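Local structure of dehydroascorbate reductase (Chlamydomonas reinhardtii, 5XFT) at residues T5-V9 / V27-Y31; F23-V27 / V60-K64; F107-L111 / A168-K173. The protein probably catalyses the glutathione-dependent reduction of dehydroascorbate to ascorbate, yielding glutathione disulfide, as a member of the GST superfamily. Residues are numbered along the deposited sequence.

Contact 1. Residues T5-V9 / V27-Y31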
loop_
_atom_site.group_PDB
_atom_site.type_symbol
_atom_site.label_atom_id
_atom_site.label_comp_id
_atom_site.label_asym_id
_atom_site.label_seq_id
_atom_site.Cartn_x
_atom_site.Cartn_y
_atom_site.Cartn_z
ATOM N N THR A 5 -19.638 -3.494 0.862
ATOM C CA THR A 5 -18.604 -3.903 1.798
ATOM C C THR A 5 -18.082 -2.709 2.593
ATOM O O THR A 5 -17.846 -1.628 2.042
ATOM C CB THR A 5 -17.464 -4.578 1.035
ATOM O OG1 THR A 5 -17.941 -5.805 0.469
ATOM C CG2 THR A 5 -16.286 -4.864 1.949
ATOM N N THR A 6 -17.906 -2.908 3.899
ATOM C CA THR A 6 -17.259 -1.918 4.751
ATOM C C THR A 6 -15.770 -2.229 4.873
ATOM O O THR A 6 -15.386 -3.372 5.135
ATOM C CB THR A 6 -17.888 -1.895 6.144
ATOM O OG1 THR A 6 -19.307 -1.801 6.022
ATOM C CG2 THR A 6 -17.369 -0.697 6.945
ATOM N N ILE A 7 -14.942 -1.211 4.709
ATOM C CA ILE A 7 -13.501 -1.344 4.846
ATOM C C ILE A 7 -13.075 -0.416 5.976
ATOM O O ILE A 7 -13.058 0.809 5.820
ATOM C CB ILE A 7 -12.761 -1.027 3.543
ATOM C CG1 ILE A 7 -13.372 -1.823 2.393
ATOM C CG2 ILE A 7 -11.290 -1.401 3.665
ATOM C CD1 ILE A 7 -12.661 -1.595 1.062
ATOM N N TYR A 8 -12.763 -0.999 7.130
ATOM C CA TYR A 8 -12.220 -0.264 8.263
ATOM C C TYR A 8 -10.735 -0.040 8.027
ATOM O O TYR A 8 -9.961 -1.007 7.907
ATOM C CB TYR A 8 -12.451 -1.023 9.561
ATOM C CG TYR A 8 -13.900 -1.347 9.806
ATOM C CD1 TYR A 8 -14.690 -0.528 10.597
ATOM C CD2 TYR A 8 -14.479 -2.474 9.247
ATOM C CE1 TYR A 8 -16.016 -0.825 10.819
ATOM C CE2 TYR A 8 -15.802 -2.774 9.456
ATOM C CZ TYR A 8 -16.569 -1.948 10.240
ATOM O OH TYR A 8 -17.896 -2.256 10.461
ATOM N N VAL A 9 -10.356 1.239 7.948
ATOM C CA VAL A 9 -9.003 1.670 7.638
ATOM C C VAL A 9 -8.574 2.700 8.673
ATOM O O VAL A 9 -9.370 3.159 9.491
ATOM C CB VAL A 9 -8.891 2.263 6.219
ATOM C CG1 VAL A 9 -9.218 1.215 5.170
ATOM C CG2 VAL A 9 -9.810 3.466 6.080
ATOM N N VAL A 27 -5.539 -2.804 0.258
ATOM C CA VAL A 27 -6.911 -3.283 0.093
ATOM C C VAL A 27 -7.741 -2.294 -0.723
ATOM O O VAL A 27 -8.461 -2.682 -1.654
ATOM C CB VAL A 27 -7.542 -3.565 1.466
ATOM C CG1 VAL A 27 -9.028 -3.827 1.323
ATOM C CG2 VAL A 27 -6.846 -4.746 2.107
ATOM N N LEU A 28 -7.636 -0.999 -0.402
ATOM C CA LEU A 28 -8.391 0.028 -1.116
ATOM C C LEU A 28 -8.057 0.042 -2.601
ATOM O O LEU A 28 -8.955 0.125 -3.452
ATOM C CB LEU A 28 -8.109 1.400 -0.510
ATOM C CG LEU A 28 -8.486 1.628 0.945
ATOM C CD1 LEU A 28 -8.011 2.988 1.374
ATOM C CD2 LEU A 28 -9.973 1.515 1.088
ATOM N N LEU A 29 -6.763 -0.003 -2.933
ATOM C CA LEU A 29 -6.371 -0.065 -4.338
ATOM C C LEU A 29 -6.908 -1.324 -5.003
ATOM O O LEU A 29 -7.304 -1.294 -6.171
ATOM C CB LEU A 29 -4.849 0.008 -4.476
ATOM C CG LEU A 29 -4.181 1.356 -4.195
ATOM C CD1 LEU A 29 -2.690 1.250 -4.227
ATOM C CD2 LEU A 29 -4.647 2.383 -5.195
ATOM N N ALA A 30 -6.944 -2.442 -4.272
ATOM C CA ALA A 30 -7.522 -3.661 -4.833
ATOM C C ALA A 30 -8.995 -3.470 -5.183
ATOM O O ALA A 30 -9.441 -3.882 -6.259
ATOM C CB ALA A 30 -7.349 -4.820 -3.857
ATOM N N TYR A 31 -9.767 -2.845 -4.289
ATOM C CA TYR A 31 -11.182 -2.613 -4.576
ATOM C C TYR A 31 -11.371 -1.644 -5.739
ATOM O O TYR A 31 -12.264 -1.834 -6.575
ATOM C CB TYR A 31 -11.892 -2.097 -3.324
ATOM C CG TYR A 31 -12.419 -3.203 -2.449
ATOM C CD1 TYR A 31 -11.566 -3.939 -1.636
ATOM C CD2 TYR A 31 -13.768 -3.520 -2.443
ATOM C CE1 TYR A 31 -12.042 -4.965 -0.845
ATOM C CE2 TYR A 31 -14.257 -4.542 -1.655
ATOM C CZ TYR A 31 -13.393 -5.262 -0.858
ATOM O OH TYR A 31 -13.885 -6.282 -0.070
HETATM O O HOH W 1 -16.178 -7.464 -0.790
#
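Ile7 is the main bump of strand 5-9. Its CA-CB bond points toward helix 27-31, and its two arms fill different hollows. Ile7 CG2 drops between Val27 and Leu28, 4.1 Å from Val27 CG1 and 4.1 Å from Leu28 CD2. Ile7 CD1 rests on the ring face of Tyr31, 3.8 Å from the ring centroid and 13° off its normal, a CH-pi contact. The residues belong to the first strand and first helix of a thioredoxin-like domain, here the N-terminal domain of a GST. Helix 27-31 runs back along the strand, with axes 152° apart in direction and 10.7 Å apart at closest approach. Thr5, Ile7 and Val9 supply the strand's contacts. Val9 CG1 also packs on Leu28 CD2, at 4.2 Å. At the other end Thr5 CG2 lies 3.4 Å from Tyr31 OH. A water bridges the two hydroxyls there, 2.7 Å from Thr5 OG1 and 2.7 Å from Tyr31 OH.

Contact 2. Residues F23-V27 / V60-K64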
loop_
_atom_site.group_PDB
_atom_site.type_symbol
_atom_site.label_atom_id
_atom_site.label_comp_id
_atom_site.label_asym_id
_atom_site.label_seq_id
_atom_site.Cartn_x
_atom_site.Cartn_y
_atom_site.Cartn_z
ATOM N N PHE A 23 -1.141 -0.896 4.183
ATOM C CA PHE A 23 -1.862 -2.153 4.002
ATOM C C PHE A 23 -3.344 -1.907 3.731
ATOM O O PHE A 23 -3.931 -2.510 2.817
ATOM C CB PHE A 23 -1.645 -3.042 5.228
ATOM C CG PHE A 23 -0.196 -3.270 5.538
ATOM C CD1 PHE A 23 0.485 -4.326 4.963
ATOM C CD2 PHE A 23 0.498 -2.408 6.374
ATOM C CE1 PHE A 23 1.835 -4.532 5.226
ATOM C CE2 PHE A 23 1.847 -2.607 6.641
ATOM C CZ PHE A 23 2.514 -3.672 6.066
ATOM N N CYS A 24 -3.961 -1.015 4.518
ATOM C CA CYS A 24 -5.249 -0.448 4.132
ATOM C C CYS A 24 -5.192 0.073 2.710
ATOM O O CYS A 24 -6.092 -0.188 1.901
ATOM C CB CYS A 24 -5.633 0.699 5.063
ATOM S SG CYS A 24 -5.786 0.314 6.798
ATOM N N HIS A 25 -4.136 0.824 2.390
ATOM C CA HIS A 25 -3.984 1.342 1.036
ATOM C C HIS A 25 -4.012 0.215 0.013
ATOM O O HIS A 25 -4.601 0.361 -1.064
ATOM C CB HIS A 25 -2.690 2.151 0.926
ATOM C CG HIS A 25 -2.646 3.065 -0.258
ATOM N ND1 HIS A 25 -1.526 3.794 -0.591
ATOM C CD2 HIS A 25 -3.584 3.375 -1.183
ATOM C CE1 HIS A 25 -1.772 4.508 -1.676
ATOM N NE2 HIS A 25 -3.013 4.271 -2.056
ATOM N N ARG A 26 -3.406 -0.928 0.340
ATOM C CA ARG A 26 -3.382 -2.044 -0.601
ATOM C C ARG A 26 -4.782 -2.604 -0.823
ATOM O O ARG A 26 -5.198 -2.840 -1.967
ATOM C CB ARG A 26 -2.433 -3.140 -0.106
ATOM C CG ARG A 26 -2.752 -4.515 -0.704
ATOM C CD ARG A 26 -2.078 -5.673 0.059
ATOM N NE ARG A 26 -1.757 -6.773 -0.836
ATOM C CZ ARG A 26 -1.327 -7.951 -0.396
ATOM N NH1 ARG A 26 -1.162 -8.139 0.910
ATOM N NH2 ARG A 26 -1.036 -8.938 -1.232
ATOM N N VAL A 27 -5.539 -2.804 0.258
ATOM C CA VAL A 27 -6.911 -3.283 0.093
ATOM C C VAL A 27 -7.741 -2.294 -0.723
ATOM O O VAL A 27 -8.461 -2.682 -1.654
ATOM C CB VAL A 27 -7.542 -3.565 1.466
ATOM C CG1 VAL A 27 -9.028 -3.827 1.323
ATOM C CG2 VAL A 27 -6.846 -4.746 2.107
ATOM N N VAL A 60 -5.905 -2.806 11.364
ATOM C CA VAL A 60 -6.647 -2.534 10.152
ATOM C C VAL A 60 -5.664 -2.902 9.052
ATOM O O VAL A 60 -4.459 -2.903 9.289
ATOM C CB VAL A 60 -7.108 -1.066 10.094
ATOM C CG1 VAL A 60 -8.134 -0.775 11.193
ATOM C CG2 VAL A 60 -5.919 -0.138 10.235
ATOM N N PRO A 61 -6.147 -3.210 7.840
ATOM C CA PRO A 61 -7.541 -3.194 7.378
ATOM C C PRO A 61 -8.389 -4.327 7.919
ATOM O O PRO A 61 -7.884 -5.421 8.211
ATOM C CB PRO A 61 -7.409 -3.375 5.865
ATOM C CG PRO A 61 -6.107 -4.037 5.677
ATOM C CD PRO A 61 -5.209 -3.484 6.731
ATOM N N VAL A 62 -9.684 -4.065 8.034
ATOM C CA VAL A 62 -10.671 -5.113 8.244
ATOM C C VAL A 62 -11.784 -4.856 7.242
ATOM O O VAL A 62 -12.077 -3.701 6.933
ATOM C CB VAL A 62 -11.203 -5.124 9.699
ATOM C CG1 VAL A 62 -12.205 -6.242 9.907
ATOM C CG2 VAL A 62 -10.057 -5.269 10.703
ATOM N N ILE A 63 -12.368 -5.917 6.684
ATOM C CA ILE A 63 -13.543 -5.740 5.842
ATOM C C ILE A 63 -14.724 -6.461 6.475
ATOM O O ILE A 63 -14.580 -7.306 7.360
ATOM C CB ILE A 63 -13.352 -6.215 4.388
ATOM C CG1 ILE A 63 -13.319 -7.739 4.304
ATOM C CG2 ILE A 63 -12.141 -5.561 3.728
ATOM C CD1 ILE A 63 -13.916 -8.244 3.012
ATOM N N LYS A 64 -15.910 -6.097 5.999
ATOM C CA LYS A 64 -17.163 -6.651 6.504
ATOM C C LYS A 64 -18.155 -6.552 5.349
ATOM O O LYS A 64 -18.662 -5.465 5.055
ATOM C CB LYS A 64 -17.640 -5.894 7.736
ATOM C CG LYS A 64 -18.867 -6.472 8.415
ATOM C CD LYS A 64 -18.537 -7.762 9.124
ATOM C CE LYS A 64 -19.458 -7.989 10.311
ATOM N NZ LYS A 64 -20.872 -8.136 9.902
#
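Residues 23-27 form a regular helical turn, with Val27 N donating to Phe23 O at 3.0 Å. The facing segment starts as a loop at Val60 and Pro61 and becomes strand at 62-64. The peptide bond between Val60 and Pro61 is cis. The CA atoms come closest here, with Cys24 CA 4.8 Å from Pro61 CA. A cis-proline facing the start of this helix is a hallmark of the thioredoxin fold, which GSTs share.

Pro61 is the residue most covered in the contact. Pro61 CD lies 3.5 Å from Cys24 N and 3.9 Å from Phe23 CB. Pro61 CG lies 3.7 Å from Val27 CG2. Cys24 SG packs 3.5 Å from Val60 CG2 and 3.8 Å from Pro61 CD. Further along, Val27 CG1 reaches Ile63 CG2 at 4.3 Å. Val27 also touches Ser75 and Ile78 of helix 75-85, which places it deep in the domain.

Cys24 is the second cysteine of a Cys-Pro-Phe-Cys sequence that begins with Cys21 and resembles the thioredoxin CxxC. In DHARs the first cysteine of such a motif is typically the catalytic one; the Cys21/Cys24 pair is consistent with that pattern. The contact itself is apolar: carbon groups of Val60 and Pro61 pack on the buried Cys24 sulfur, whose hydrogen bond is made outside these two segments. The two segments are thus held together here by close nonpolar fit.

Contact 3. Residues F107-L111 / A168-K173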
loop_
_atom_site.group_PDB
_atom_site.type_symbol
_atom_site.label_atom_id
_atom_site.label_comp_id
_atom_site.label_asym_id
_atom_site.label_seq_id
_atom_site.Cartn_x
_atom_site.Cartn_y
_atom_site.Cartn_z
ATOM N N PHE A 107 13.397 -0.001 4.180
ATOM C CA PHE A 107 13.071 1.416 4.288
ATOM C C PHE A 107 12.715 1.799 5.719
ATOM O O PHE A 107 13.097 2.878 6.202
ATOM C CB PHE A 107 11.939 1.728 3.305
ATOM C CG PHE A 107 11.001 2.779 3.771
ATOM C CD1 PHE A 107 11.431 4.089 3.922
ATOM C CD2 PHE A 107 9.676 2.466 4.017
ATOM C CE1 PHE A 107 10.567 5.059 4.338
ATOM C CE2 PHE A 107 8.799 3.429 4.426
ATOM C CZ PHE A 107 9.241 4.732 4.590
ATOM N N ARG A 108 12.009 0.921 6.420
ATOM C CA ARG A 108 11.711 1.172 7.819
ATOM C C ARG A 108 12.969 1.097 8.673
ATOM O O ARG A 108 13.191 1.963 9.523
ATOM C CB ARG A 108 10.658 0.186 8.320
ATOM C CG ARG A 108 10.400 0.295 9.810
ATOM C CD ARG A 108 9.421 -0.750 10.270
ATOM N NE ARG A 108 9.927 -2.091 10.024
ATOM C CZ ARG A 108 9.211 -3.198 10.176
ATOM N NH1 ARG A 108 7.944 -3.125 10.565
ATOM N NH2 ARG A 108 9.764 -4.374 9.924
ATOM N N ALA A 109 13.807 0.078 8.462
ATOM C CA ALA A 109 15.039 -0.025 9.236
ATOM C C ALA A 109 15.930 1.187 9.013
ATOM O O ALA A 109 16.729 1.545 9.886
ATOM C CB ALA A 109 15.784 -1.311 8.876
ATOM N N ILE A 110 15.810 1.820 7.847
ATOM C CA ILE A 110 16.520 3.065 7.595
ATOM C C ILE A 110 15.917 4.190 8.426
ATOM O O ILE A 110 16.639 4.966 9.062
ATOM C CB ILE A 110 16.495 3.395 6.093
ATOM C CG1 ILE A 110 17.358 2.398 5.314
ATOM C CG2 ILE A 110 16.932 4.843 5.846
ATOM C CD1 ILE A 110 17.167 2.483 3.834
ATOM N N LEU A 111 14.584 4.287 8.449
ATOM C CA LEU A 111 13.973 5.415 9.151
ATOM C C LEU A 111 14.161 5.319 10.661
ATOM O O LEU A 111 14.469 6.323 11.312
ATOM C CB LEU A 111 12.488 5.526 8.815
ATOM C CG LEU A 111 12.120 6.285 7.535
ATOM C CD1 LEU A 111 10.617 6.552 7.485
ATOM C CD2 LEU A 111 12.906 7.585 7.407
ATOM N N ALA A 168 8.697 9.586 2.695
ATOM C CA ALA A 168 9.266 9.638 4.034
ATOM C C ALA A 168 10.780 9.775 3.991
ATOM O O ALA A 168 11.361 10.537 4.773
ATOM C CB ALA A 168 8.863 8.392 4.821
ATOM N N LEU A 169 11.440 9.045 3.090
ATOM C CA LEU A 169 12.895 9.131 3.032
ATOM C C LEU A 169 13.344 10.512 2.576
ATOM O O LEU A 169 14.305 11.065 3.121
ATOM C CB LEU A 169 13.460 8.051 2.114
ATOM C CG LEU A 169 13.509 6.623 2.661
ATOM C CD1 LEU A 169 14.167 5.721 1.637
ATOM C CD2 LEU A 169 14.238 6.555 3.984
ATOM N N LYS A 170 12.649 11.091 1.592
ATOM C CA LYS A 170 12.987 12.447 1.173
ATOM C C LYS A 170 12.787 13.441 2.309
ATOM O O LYS A 170 13.566 14.390 2.457
ATOM C CB LYS A 170 12.156 12.844 -0.046
ATOM C CG LYS A 170 12.238 14.319 -0.417
ATOM C CD LYS A 170 13.652 14.734 -0.790
ATOM C CE LYS A 170 13.675 16.142 -1.368
ATOM N NZ LYS A 170 13.122 17.154 -0.424
ATOM N N HIS A 171 11.762 13.234 3.137
ATOM C CA HIS A 171 11.477 14.225 4.171
ATOM C C HIS A 171 12.418 14.103 5.367
ATOM O O HIS A 171 12.917 15.113 5.880
ATOM C CB HIS A 171 10.029 14.107 4.629
ATOM C CG HIS A 171 9.685 15.016 5.764
ATOM N ND1 HIS A 171 9.805 14.637 7.084
ATOM C CD2 HIS A 171 9.238 16.293 5.777
ATOM C CE1 HIS A 171 9.438 15.640 7.862
ATOM N NE2 HIS A 171 9.087 16.655 7.093
ATOM N N PHE A 172 12.664 12.882 5.833
ATOM C CA PHE A 172 13.430 12.668 7.053
ATOM C C PHE A 172 14.926 12.516 6.822
ATOM O O PHE A 172 15.705 12.705 7.764
ATOM C CB PHE A 172 12.920 11.421 7.778
ATOM C CG PHE A 172 11.545 11.580 8.367
ATOM C CD1 PHE A 172 11.346 12.361 9.492
ATOM C CD2 PHE A 172 10.457 10.940 7.804
ATOM C CE1 PHE A 172 10.087 12.504 10.038
ATOM C CE2 PHE A 172 9.198 11.080 8.347
ATOM C CZ PHE A 172 9.013 11.862 9.466
ATOM N N LYS A 173 15.349 12.170 5.606
ATOM C CA LYS A 173 16.746 11.860 5.350
ATOM C C LYS A 173 17.323 12.581 4.139
ATOM O O LYS A 173 18.519 12.439 3.869
ATOM C CB LYS A 173 16.931 10.347 5.162
ATOM C CG LYS A 173 16.652 9.510 6.402
ATOM C CD LYS A 173 17.800 9.587 7.397
ATOM C CE LYS A 173 17.825 8.373 8.321
ATOM N NZ LYS A 173 16.980 8.562 9.527
#
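Two helices of the all-helical GST C-terminal domain, 103-112 and 153-173, lie nearly parallel here. Their local axes are 14° apart in direction and 10.9 Å apart at closest approach. Leu111 packs as a knob into a hole formed by Ala168, Leu169, Phe172 and Lys173. Its CA-CB bond points sideways, but the m, t rotamer carries both methyls to the facing helix. Leu111 CD1 meets Ala168 CB at 3.7 Å. Leu111 CD2 meets Leu169 CD2 at 3.8 Å and Phe172 CB at 3.9 Å.

Phe107 also starts sideways. Its chi1 of 147° is between wells, and the ring turns its edge to the other helix. Phe107 CD1 lies 3.5 Å from Leu169 CG, and Phe107 CZ lies 3.7 Å from Ala168 CB. The ring of Trp211 meets Phe107 edge-to-face, and Trp211 also touches Leu111 and Phe172. Helix 204-212 thus joins the same cluster.

Leu169 takes the m, t rotamer as well. Leu169 CD2 fits 3.7 Å from Ile110 CG2. Lys173 is exposed and has a folded chain, with chi1, chi2 and chi4 all m. This brings Lys173 NZ over the carbonyls of the last turn of helix 103-112, 3.6 Å from Ile110 O and 3.8 Å from Leu111 O.

How the contacts relate
Contacts 1 and 2 form one continuous core. Their centres are 5 Å apart, and they share Val27 on helix 22-33. Strands 5-12 and 62-64 are antiparallel neighbours in the sheet. Probable hydrogen bonds join them, from Tyr8 N to Val62 O (2.8 Å) and from Thr6 N to Lys64 O (2.9 Å). Contact 2 holds Cys24 of the CxxC-like pattern. Cys24 SG packs 3.6 Å from Val9 CA of contact 1, at what is probably the active-site end of the helix. Contact 3 lies across the chain's centre, in the helical domain. Its centre is about 26 Å from that of contact 1 and 23 Å from that of contact 2. Its nearest atoms stay about 7 Å from contact 2, without touching.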